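Local structure of leucyl-trna synthetase (Plasmodium falciparum, 5FOD) at residues M216-T220 against F338-E342. The protein is the editing domain of cytosolic leucyl-tRNA synthetase, which probably hydrolyses wrongly charged tRNA, while the whole enzyme joins leucine to its tRNA using ATP. The protein carries 1 engineered substitution. Sequence-based numbering, arbitrary orientation.
Sequences MNIST and FLYSE
The carboxylate of Glu342 sits against the backbone of Ile218 and Ser219. Its OE2 accepts a hydrogen bond from Ser219 N at 2.7 Å. The bond is nearly straight, with an N-H...O angle of 169°. It meets OE2 on the syn side, 26° out of the carboxylate plane. The same oxygen also lies 3.4 Å from Ile218 CA, just before Ser219 in the chain. The side chains of Ile218 and Glu342 run at about a right angle, with Ile218 CG2 4.1 Å from Glu342 OE2.

The other oxygen, OE1, takes a bond from Tyr340 of the same segment. Tyr340 OH donates to Glu342 OE1 at 2.8 Å, from above the carboxylate plane. OE1 lies at the edge of the Tyr340 ring, in the ring plane. Asn156 ND2 is a second donor to OE1. With OE2 held by one donor and OE1 by two, the rotation of the carboxylate is probably fixed, and the donors would be expected to favour its charged form.

Tyr340 makes the carbon contact. With CG anti to the backbone N (chi1 173°), the ring extends to the loop, and CE1 lies 3.8 Å from Ser219 CA, in an oblique approach. Ser219 OG lies 4.0 Å from Tyr340 CE1, but its hydrogen bond is to Ser94 OG. Ser219 O is bound by Asn156 ND2, so Asn156 bridges the two segments.

The contact ties the C-terminal end of this editing-domain construct to the loop between strands 206-210 and 222-225. Strand 337-341 pairs antiparallel with strand 7-15, whose Leu10 touches both Ser219 and Tyr340, while helix 158-163 touches Tyr340 through Asn160 and Leu161, and Glu342 through Asn160.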
ATOM      1  N   MET A 216       2.803 -12.213  -3.269  1.00 30.76           N
ATOM      2  CA  MET A 216       3.877 -11.694  -2.469  1.00 31.10           C
ATOM      3  C   MET A 216       5.207 -11.561  -3.200  1.00 33.36           C
ATOM      4  O   MET A 216       6.095 -10.911  -2.689  1.00 32.19           O
ATOM      5  CB  MET A 216       4.007 -12.504  -1.201  1.00 33.47           C
ATOM      6  CG  MET A 216       2.779 -12.405  -0.310  1.00 34.70           C
ATOM      7  SD  MET A 216       2.119 -10.720  -0.062  1.00 34.34           S
ATOM      8  CE  MET A 216       3.266 -10.034   1.119  1.00 32.79           C
ATOM      9  N   ASN A 217       5.344 -12.116  -4.402  1.00 30.53           N
ATOM     10  CA  ASN A 217       6.550 -11.901  -5.206  1.00 31.54           C
ATOM     11  C   ASN A 217       6.446 -10.757  -6.207  1.00 31.80           C
ATOM     12  O   ASN A 217       7.347 -10.553  -6.999  1.00 33.80           O
ATOM     13  CB  ASN A 217       6.929 -13.192  -5.920  1.00 39.37           C
ATOM     14  CG  ASN A 217       5.870 -13.666  -6.894  1.00 40.74           C
ATOM     15  OD1 ASN A 217       4.680 -13.384  -6.749  1.00 37.18           O
ATOM     16  ND2 ASN A 217       6.310 -14.399  -7.909  1.00 47.84           N
ATOM     17  N   ILE A 218       5.371  -9.974  -6.153  1.00 28.76           N
ATOM     18  CA  ILE A 218       5.237  -8.798  -6.970  1.00 29.24           C
ATOM     19  C   ILE A 218       5.245  -7.530  -6.103  1.00 30.48           C
ATOM     20  O   ILE A 218       4.432  -7.377  -5.175  1.00 30.64           O
ATOM     21  CB  ILE A 218       3.913  -8.800  -7.740  1.00 31.32           C
ATOM     22  CG1 ILE A 218       3.730 -10.122  -8.532  1.00 31.17           C
ATOM     23  CG2 ILE A 218       3.814  -7.560  -8.615  1.00 31.92           C
ATOM     24  CD1 ILE A 218       4.822 -10.414  -9.500  1.00 35.11           C
ATOM     25  N   SER A 219       6.164  -6.636  -6.422  1.00 26.93           N
ATOM     26  CA  SER A 219       6.215  -5.303  -5.840  1.00 27.21           C
ATOM     27  C   SER A 219       6.153  -5.339  -4.312  1.00 25.08           C
ATOM     28  O   SER A 219       6.782  -6.194  -3.663  1.00 22.12           O
ATOM     29  CB  SER A 219       5.065  -4.453  -6.442  1.00 28.45           C
ATOM     30  OG  SER A 219       5.283  -3.080  -6.185  1.00 33.12           O
ATOM     31  N   THR A 220       5.442  -4.381  -3.723  1.00 23.08           N
ATOM     32  CA  THR A 220       5.370  -4.271  -2.268  1.00 22.20           C
ATOM     33  C   THR A 220       4.274  -5.066  -1.598  1.00 22.29           C
ATOM     34  O   THR A 220       4.254  -5.093  -0.379  1.00 22.94           O
ATOM     35  CB  THR A 220       5.111  -2.797  -1.877  1.00 21.68           C
ATOM     36  OG1 THR A 220       3.905  -2.396  -2.508  1.00 21.90           O
ATOM     37  CG2 THR A 220       6.226  -1.952  -2.335  1.00 22.41           C
ATOM     38  N   PHE A 338       7.301   7.031  -5.512  1.00 29.96           N
ATOM     39  CA  PHE A 338       8.551   6.598  -6.033  1.00 27.72           C
ATOM     40  C   PHE A 338       8.291   5.789  -7.264  1.00 30.75           C
ATOM     41  O   PHE A 338       7.192   5.256  -7.459  1.00 28.59           O
ATOM     42  CB  PHE A 338       9.241   5.673  -5.032  1.00 30.75           C
ATOM     43  CG  PHE A 338       9.513   6.291  -3.695  1.00 32.07           C
ATOM     44  CD1 PHE A 338      10.471   7.284  -3.580  1.00 33.97           C
ATOM     45  CD2 PHE A 338       8.869   5.849  -2.552  1.00 32.58           C
ATOM     46  CE1 PHE A 338      10.740   7.872  -2.365  1.00 34.15           C
ATOM     47  CE2 PHE A 338       9.137   6.425  -1.321  1.00 33.13           C
ATOM     48  CZ  PHE A 338      10.084   7.442  -1.228  1.00 33.34           C
ATOM     49  N   LEU A 339       9.326   5.682  -8.088  1.00 32.54           N
ATOM     50  CA  LEU A 339       9.367   4.756  -9.192  1.00 33.23           C
ATOM     51  C   LEU A 339      10.117   3.563  -8.680  1.00 32.84           C
ATOM     52  O   LEU A 339      11.120   3.738  -7.996  1.00 31.71           O
ATOM     53  CB  LEU A 339      10.112   5.359 -10.359  1.00 38.85           C
ATOM     54  CG  LEU A 339       9.500   6.604 -11.001  1.00 45.58           C
ATOM     55  CD1 LEU A 339      10.355   7.008 -12.207  1.00 47.56           C
ATOM     56  CD2 LEU A 339       8.043   6.381 -11.408  1.00 44.45           C
ATOM     57  N   TYR A 340       9.588   2.367  -8.945  1.00 26.80           N
ATOM     58  CA  TYR A 340      10.132   1.117  -8.437  1.00 28.75           C
ATOM     59  C   TYR A 340      10.207   0.066  -9.597  1.00 32.87           C
ATOM     60  O   TYR A 340       9.219  -0.105 -10.313  1.00 32.60           O
ATOM     61  CB  TYR A 340       9.233   0.610  -7.343  1.00 25.46           C
ATOM     62  CG  TYR A 340       9.534  -0.750  -6.800  1.00 26.46           C
ATOM     63  CD1 TYR A 340       8.945  -1.879  -7.356  1.00 28.30           C
ATOM     64  CD2 TYR A 340      10.361  -0.931  -5.707  1.00 28.51           C
ATOM     65  CE1 TYR A 340       9.203  -3.131  -6.879  1.00 29.65           C
ATOM     66  CE2 TYR A 340      10.615  -2.202  -5.197  1.00 29.70           C
ATOM     67  CZ  TYR A 340      10.039  -3.298  -5.797  1.00 30.37           C
ATOM     68  OH  TYR A 340      10.243  -4.567  -5.332  1.00 32.16           O
ATOM     69  N   SER A 341      11.338  -0.632  -9.730  1.00 31.41           N
ATOM     70  CA  SER A 341      11.507  -1.765 -10.627  1.00 38.72           C
ATOM     71  C   SER A 341      11.997  -2.968  -9.841  1.00 41.54           C
ATOM     72  O   SER A 341      12.700  -2.844  -8.816  1.00 37.53           O
ATOM     73  CB  SER A 341      12.518  -1.461 -11.739  1.00 41.27           C
ATOM     74  OG  SER A 341      12.107  -0.343 -12.509  1.00 48.79           O
ATOM     75  N   GLU A 342      11.600  -4.149 -10.304  1.00 44.81           N
ATOM     76  CA  GLU A 342      12.192  -5.388  -9.813  1.00 47.20           C
ATOM     77  C   GLU A 342      12.409  -6.370 -10.967  1.00 57.50           C
ATOM     78  O   GLU A 342      11.773  -6.255 -12.033  1.00 59.03           O
ATOM     79  CB  GLU A 342      11.336  -6.004  -8.731  1.00 46.48           C
ATOM     80  CG  GLU A 342       9.943  -6.364  -9.214  1.00 47.34           C
ATOM     81  CD  GLU A 342       9.001  -6.781  -8.100  1.00 41.85           C
ATOM     82  OE1 GLU A 342       9.367  -6.754  -6.892  1.00 38.89           O
ATOM     83  OE2 GLU A 342       7.854  -7.144  -8.466  1.00 37.36           O
ATOM     84  OXT GLU A 342      13.241  -7.281 -10.829  1.00 50.02           O
TER